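Long-range contacts in putative dehydrogenase (Pseudomonas fluorescens, PDB 6UUG), which is the methanesulfinate monooxygenase MsuC, the oxygenase of a two-component flavin-dependent system in bacterial sulfur assimilation, built on an acyl-CoA dehydrogenase-like fold: residues 197-202 and 224-229; 212-217 and 379-384. All blocks are in the same frame, centred on the assembly; numbering follows the deposited sequence.

Interaction 1: residues 197-202 and 224-229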
loop_
_atom_site.group_PDB
_atom_site.type_symbol
_atom_site.label_atom_id
_atom_site.label_comp_id
_atom_site.label_asym_id
_atom_site.label_seq_id
_atom_site.Cartn_x
_atom_site.Cartn_y
_atom_site.Cartn_z
ATOM N N SER A 197 -21.656 34.675 -23.254
ATOM C CA SER A 197 -20.490 34.958 -22.424
ATOM C C SER A 197 -20.044 36.407 -22.530
ATOM O O SER A 197 -19.369 36.897 -21.622
ATOM C CB SER A 197 -19.333 34.032 -22.798
ATOM O OG SER A 197 -19.809 32.709 -22.978
ATOM N N GLY A 198 -20.394 37.096 -23.608
ATOM C CA GLY A 198 -20.040 38.494 -23.743
ATOM C C GLY A 198 -21.106 39.477 -23.312
ATOM O O GLY A 198 -20.981 40.672 -23.606
ATOM N N ARG A 199 -22.149 39.020 -22.621
ATOM C CA ARG A 199 -23.231 39.912 -22.228
ATOM C C ARG A 199 -22.724 41.012 -21.302
ATOM O O ARG A 199 -21.874 40.779 -20.439
ATOM C CB ARG A 199 -24.344 39.127 -21.541
ATOM C CG ARG A 199 -25.431 40.018 -20.966
ATOM C CD ARG A 199 -26.683 39.245 -20.688
ATOM N NE ARG A 199 -27.294 38.757 -21.919
ATOM C CZ ARG A 199 -28.311 37.906 -21.940
ATOM N NH1 ARG A 199 -28.807 37.453 -20.799
ATOM N NH2 ARG A 199 -28.827 37.497 -23.091
ATOM N N SER A 200 -23.267 42.216 -21.487
ATOM C CA SER A 200 -22.884 43.370 -20.679
ATOM C C SER A 200 -22.984 43.066 -19.190
ATOM O O SER A 200 -23.975 42.504 -18.716
ATOM C CB SER A 200 -23.772 44.567 -21.026
ATOM O OG SER A 200 -23.470 45.664 -20.182
ATOM N N GLY A 201 -21.948 43.450 -18.449
ATOM C CA GLY A 201 -21.907 43.224 -17.022
ATOM C C GLY A 201 -21.061 42.046 -16.588
ATOM O O GLY A 201 -20.805 41.902 -15.385
ATOM N N ILE A 202 -20.625 41.200 -17.517
ATOM C CA ILE A 202 -19.780 40.053 -17.203
ATOM C C ILE A 202 -18.330 40.442 -17.418
ATOM O O ILE A 202 -17.953 40.889 -18.509
ATOM C CB ILE A 202 -20.144 38.831 -18.063
ATOM C CG1 ILE A 202 -21.597 38.415 -17.823
ATOM C CG2 ILE A 202 -19.195 37.674 -17.756
ATOM C CD1 ILE A 202 -22.018 37.234 -18.659
ATOM N N GLU A 224 -22.001 42.195 -12.879
ATOM C CA GLU A 224 -22.472 43.531 -12.516
ATOM C C GLU A 224 -23.836 43.760 -13.166
ATOM O O GLU A 224 -23.907 44.131 -14.341
ATOM C CB GLU A 224 -21.470 44.598 -12.951
ATOM C CG GLU A 224 -21.743 45.967 -12.356
ATOM C CD GLU A 224 -21.421 46.024 -10.875
ATOM O OE1 GLU A 224 -20.229 45.884 -10.523
ATOM O OE2 GLU A 224 -22.362 46.196 -10.066
ATOM N N ARG A 225 -24.907 43.535 -12.401
ATOM C CA ARG A 225 -26.287 43.709 -12.871
ATOM C C ARG A 225 -26.504 43.042 -14.230
ATOM O O ARG A 225 -27.032 43.640 -15.172
ATOM C CB ARG A 225 -26.665 45.193 -12.920
ATOM C CG ARG A 225 -26.736 45.857 -11.552
ATOM C CD ARG A 225 -27.387 47.240 -11.605
ATOM N NE ARG A 225 -28.786 47.181 -12.026
ATOM C CZ ARG A 225 -29.253 47.725 -13.147
ATOM N NH1 ARG A 225 -28.433 48.382 -13.957
ATOM N NH2 ARG A 225 -30.542 47.618 -13.454
ATOM N N VAL A 226 -26.095 41.780 -14.330
ATOM C CA VAL A 226 -26.181 41.058 -15.597
ATOM C C VAL A 226 -27.618 40.615 -15.810
ATOM O O VAL A 226 -28.170 39.855 -15.007
ATOM C CB VAL A 226 -25.232 39.853 -15.620
ATOM C CG1 VAL A 226 -25.425 39.068 -16.916
ATOM C CG2 VAL A 226 -23.796 40.309 -15.450
ATOM N N ARG A 227 -28.220 41.069 -16.906
ATOM C CA ARG A 227 -29.622 40.768 -17.158
ATOM C C ARG A 227 -29.795 39.311 -17.575
ATOM O O ARG A 227 -28.998 38.771 -18.350
ATOM C CB ARG A 227 -30.176 41.701 -18.235
ATOM C CG ARG A 227 -31.605 41.385 -18.626
ATOM C CD ARG A 227 -32.183 42.424 -19.582
ATOM N NE ARG A 227 -33.537 42.062 -19.995
ATOM C CZ ARG A 227 -34.493 42.941 -20.281
ATOM N NH1 ARG A 227 -35.700 42.523 -20.645
ATOM N NH2 ARG A 227 -34.241 44.238 -20.193
ATOM N N VAL A 228 -30.838 38.668 -17.045
ATOM C CA VAL A 228 -31.174 37.284 -17.374
ATOM C C VAL A 228 -32.672 37.197 -17.656
ATOM O O VAL A 228 -33.491 37.525 -16.787
ATOM C CB VAL A 228 -30.773 36.311 -16.248
ATOM C CG1 VAL A 228 -31.132 34.893 -16.623
ATOM C CG2 VAL A 228 -29.279 36.409 -15.977
ATOM N N GLU A 229 -33.031 36.744 -18.859
ATOM C CA GLU A 229 -34.436 36.615 -19.229
ATOM C C GLU A 229 -35.036 35.340 -18.649
ATOM O O GLU A 229 -34.338 34.350 -18.412
ATOM C CB GLU A 229 -34.610 36.579 -20.747
ATOM C CG GLU A 229 -34.014 37.741 -21.480
ATOM C CD GLU A 229 -34.565 39.067 -21.007
ATOM O OE1 GLU A 229 -35.795 39.174 -20.766
ATOM O OE2 GLU A 229 -33.756 39.998 -20.870
HETATM O O HOH W 1 -26.873 42.705 -18.736
#

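Interaction 2: residues 212-217 and 379-384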
loop_
_atom_site.group_PDB
_atom_site.type_symbol
_atom_site.label_atom_id
_atom_site.label_comp_id
_atom_site.label_asym_id
_atom_site.label_seq_id
_atom_site.Cartn_x
_atom_site.Cartn_y
_atom_site.Cartn_z
ATOM N N GLY A 212 -1.714 22.488 -11.728
ATOM C CA GLY A 212 -2.159 21.626 -12.800
ATOM C C GLY A 212 -3.367 22.232 -13.497
ATOM O O GLY A 212 -3.909 23.254 -13.066
ATOM N N GLN A 213 -3.789 21.572 -14.583
ATOM C CA GLN A 213 -4.921 22.046 -15.388
ATOM C C GLN A 213 -4.733 23.500 -15.808
ATOM O O GLN A 213 -5.661 24.313 -15.739
ATOM C CB GLN A 213 -6.241 21.877 -14.630
ATOM C CG GLN A 213 -6.609 20.437 -14.341
ATOM C CD GLN A 213 -6.669 19.583 -15.597
ATOM O OE1 GLN A 213 -5.659 19.032 -16.031
ATOM N NE2 GLN A 213 -7.860 19.471 -16.188
ATOM N N ARG A 214 -3.524 23.830 -16.263
ATOM C CA ARG A 214 -3.106 25.225 -16.367
ATOM C C ARG A 214 -3.685 25.955 -17.574
ATOM O O ARG A 214 -3.392 27.143 -17.748
ATOM C CB ARG A 214 -1.578 25.307 -16.389
ATOM C CG ARG A 214 -0.959 24.889 -15.055
ATOM C CD ARG A 214 0.566 24.995 -15.028
ATOM N NE ARG A 214 1.070 26.222 -15.642
ATOM C CZ ARG A 214 1.034 27.431 -15.079
ATOM N NH1 ARG A 214 0.499 27.604 -13.875
ATOM N NH2 ARG A 214 1.528 28.479 -15.732
ATOM N N GLN A 215 -4.502 25.297 -18.402
ATOM C CA GLN A 215 -5.102 25.962 -19.556
ATOM C C GLN A 215 -6.615 25.759 -19.597
ATOM O O GLN A 215 -7.219 25.798 -20.672
ATOM C CB GLN A 215 -4.455 25.492 -20.860
ATOM C CG GLN A 215 -2.999 25.961 -21.023
ATOM C CD GLN A 215 -2.489 25.853 -22.455
ATOM O OE1 GLN A 215 -2.552 24.787 -23.077
ATOM N NE2 GLN A 215 -1.992 26.970 -22.993
ATOM N N THR A 216 -7.245 25.572 -18.435
ATOM C CA THR A 216 -8.698 25.462 -18.334
ATOM C C THR A 216 -9.389 26.785 -18.005
ATOM O O THR A 216 -10.621 26.812 -17.919
ATOM C CB THR A 216 -9.085 24.417 -17.276
ATOM O OG1 THR A 216 -8.533 24.789 -16.001
ATOM C CG2 THR A 216 -8.565 23.044 -17.675
ATOM N N ASP A 217 -8.636 27.874 -17.809
ATOM C CA ASP A 217 -9.214 29.200 -17.547
ATOM C C ASP A 217 -10.157 29.190 -16.343
ATOM O O ASP A 217 -11.168 29.892 -16.330
ATOM C CB ASP A 217 -9.954 29.740 -18.782
ATOM C CG ASP A 217 -9.056 29.883 -19.997
ATOM O OD1 ASP A 217 -7.934 30.422 -19.853
ATOM O OD2 ASP A 217 -9.475 29.455 -21.100
ATOM N N HIS A 379 1.706 15.113 -15.830
ATOM C CA HIS A 379 0.614 14.165 -15.626
ATOM C C HIS A 379 0.270 14.059 -14.148
ATOM O O HIS A 379 -0.894 14.179 -13.765
ATOM C CB HIS A 379 0.979 12.786 -16.175
ATOM C CG HIS A 379 1.472 12.805 -17.591
ATOM N ND1 HIS A 379 0.653 13.100 -18.659
ATOM C CD2 HIS A 379 2.693 12.538 -18.112
ATOM C CE1 HIS A 379 1.354 13.028 -19.778
ATOM N NE2 HIS A 379 2.596 12.693 -19.474
ATOM N N TRP A 380 1.280 13.842 -13.296
ATOM C CA TRP A 380 1.014 13.783 -11.859
ATOM C C TRP A 380 0.379 15.086 -11.368
ATOM O O TRP A 380 -0.609 15.062 -10.626
ATOM C CB TRP A 380 2.307 13.477 -11.077
ATOM C CG TRP A 380 2.062 13.249 -9.582
ATOM C CD1 TRP A 380 1.801 12.054 -8.955
ATOM C CD2 TRP A 380 2.043 14.252 -8.553
ATOM N NE1 TRP A 380 1.619 12.263 -7.595
ATOM C CE2 TRP A 380 1.758 13.599 -7.328
ATOM C CE3 TRP A 380 2.243 15.637 -8.547
ATOM C CZ2 TRP A 380 1.690 14.290 -6.102
ATOM C CZ3 TRP A 380 2.176 16.326 -7.319
ATOM C CH2 TRP A 380 1.874 15.646 -6.126
ATOM N N ARG A 381 0.932 16.243 -11.769
ATOM C CA ARG A 381 0.389 17.514 -11.273
ATOM C C ARG A 381 -1.060 17.715 -11.698
ATOM O O ARG A 381 -1.886 18.214 -10.921
ATOM C CB ARG A 381 1.221 18.695 -11.776
ATOM C CG ARG A 381 2.539 18.858 -11.076
ATOM C CD ARG A 381 3.188 20.164 -11.518
ATOM N NE ARG A 381 3.860 20.047 -12.808
ATOM C CZ ARG A 381 3.415 20.544 -13.960
ATOM N NH1 ARG A 381 2.260 21.204 -14.029
ATOM N NH2 ARG A 381 4.141 20.383 -15.060
ATOM N N ASN A 382 -1.367 17.382 -12.950
ATOM C CA ASN A 382 -2.735 17.529 -13.438
ATOM C C ASN A 382 -3.686 16.629 -12.663
ATOM O O ASN A 382 -4.770 17.052 -12.246
ATOM C CB ASN A 382 -2.782 17.199 -14.934
ATOM C CG ASN A 382 -2.119 18.265 -15.787
ATOM O OD1 ASN A 382 -1.964 19.405 -15.353
ATOM N ND2 ASN A 382 -1.737 17.900 -17.010
ATOM N N LEU A 383 -3.306 15.370 -12.483
ATOM C CA LEU A 383 -4.187 14.450 -11.782
ATOM C C LEU A 383 -4.254 14.785 -10.299
ATOM O O LEU A 383 -5.318 14.695 -9.688
ATOM C CB LEU A 383 -3.714 13.012 -12.002
ATOM C CG LEU A 383 -4.637 11.882 -11.578
ATOM C CD1 LEU A 383 -6.000 12.042 -12.223
ATOM C CD2 LEU A 383 -3.998 10.555 -11.991
ATOM N N ARG A 384 -3.133 15.196 -9.700
ATOM C CA ARG A 384 -3.175 15.581 -8.290
ATOM C C ARG A 384 -4.155 16.718 -8.053
ATOM O O ARG A 384 -4.867 16.729 -7.040
ATOM C CB ARG A 384 -1.777 16.001 -7.802
ATOM C CG ARG A 384 -1.713 16.549 -6.354
ATOM C CD ARG A 384 -1.897 15.453 -5.305
ATOM N NE ARG A 384 -3.296 15.003 -5.247
ATOM C CZ ARG A 384 -3.766 14.043 -4.460
ATOM N NH1 ARG A 384 -5.054 13.675 -4.558
ATOM N NH2 ARG A 384 -2.967 13.432 -3.588
HETATM O O HOH W 2 -1.278 21.892 -16.491
#

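Interaction 1: residues 197-202 and 224-229
R199 lies across V226 and reaches on to the backbone of R227, and together with G201 these residues account for most of the buried surface. The arginine has CG anti to the backbone N (chi1 173°) and stays extended at chi2, which carries CD to CG1 of V226 at 4.0 Å; the bend at chi3 then turns NE and the guanidinium to the strand. There NH1 donates to the carbonyl O of R227 over 2.8 Å. The bond is bent, with 137° at the hydrogen, and the oxygen lies near the edge of the guanidinium but somewhat out of its plane. NH2 forms a salt bridge with E232, so two different nitrogens of the head have partners. Cutting this side chain back to an alanine is likely to leave the carbonyl of R227 and the carboxylate of E232 without this mate and take away the contact of CD with CG1 of V226.

V226 presents its other branch to the turn. Residues 199-202 form a type II beta turn leading into strand 202-204, which pairs antiparallel with strand 221-228 in the beta domain of the acyl-CoA dehydrogenase-like fold. CG2 of V226 lies 3.4 Å from O of G201 and 3.7 Å from CG1 of I202, whose side chain crosses that of the valine at about a right angle.

G201 meets E224 backbone to backbone: its O accepts from N of E224 at 2.8 Å, with 154° at the hydrogen. A beta carbon on G201 would run into O of E224 and CG2 of V226, and at its positive phi would also press on the carbonyl O of S200. Between the R199-R227 and G201-E224 bonds, a water donates to O of S200 and accepts from N of R227, at 2.9 and 2.8 Å respectively.

Interaction 2: residues 212-217 and 379-384
R381 is the first residue of helical segment 379-384 to meet the loop 212-217. Its carbonyl O lies 3.9 Å from CA of G212, and its NH1 approaches CD of R214 obliquely, at 4.3 Å. Beyond the two segments, NH1 of R381 bonds to the carbonyl of I211, while NE and NH2 form salt bridges with D377 and D51. D51 also offers its backbone O to NE of R214.

N382 carries the polar link. With CG anti to its carbonyl carbon (chi1 -71°), the side chain extends OD1 to the backbone N of Q213, 2.9 Å away. The bond is nearly straight at the hydrogen, 164°, although the donor sits above the amide's carbonyl plane, 41° out of it. A water donates to the same OD1 at 2.8 Å and accepts from N of R214, so one oxygen serves two successive amides of the loop. OD1 also lies 3.4 Å from CA of G212, where a beta carbon would strike O of R381 and CA of N382. OE1 of Q213 rests 3.6 Å from CB of N382, the two amide planes steeply inclined; this OE1 also hydrogen-bonds to S100.

L383 then points away from the loop and packs on F260 of helix 247-277, and R384 packs on L355 of helix 333-360. In the preceding turn, H379 touches both helices and W380 stacks on W380 of a second subunit. Helix 378-386, in the acyl-CoA dehydrogenase C-terminal family region, thus joins the loop between strands 202-204 and 221-228 to these long helices and the subunit interface.

Overall arrangement
From the N terminus, the chain passes through the helices before residue 136 and then enters the strands. Interaction 1 closes a short loop of 21 intervening residues, five of them in strands, and ties the turn after strand 189-196 to strand 221-228. Interaction 2 begins within that loop, at 212-217, and ends 162 residues later on helix 378-386, beyond the long helices 247-277, 294-327 and 333-360. The segments therefore alternate along the sequence, and the two closures cross. Their centres are 30 Å apart and their nearest atoms about 11 Å: interaction 1 is local to the beta region, whereas interaction 2 joins that region's connecting loop to the C-terminal helices.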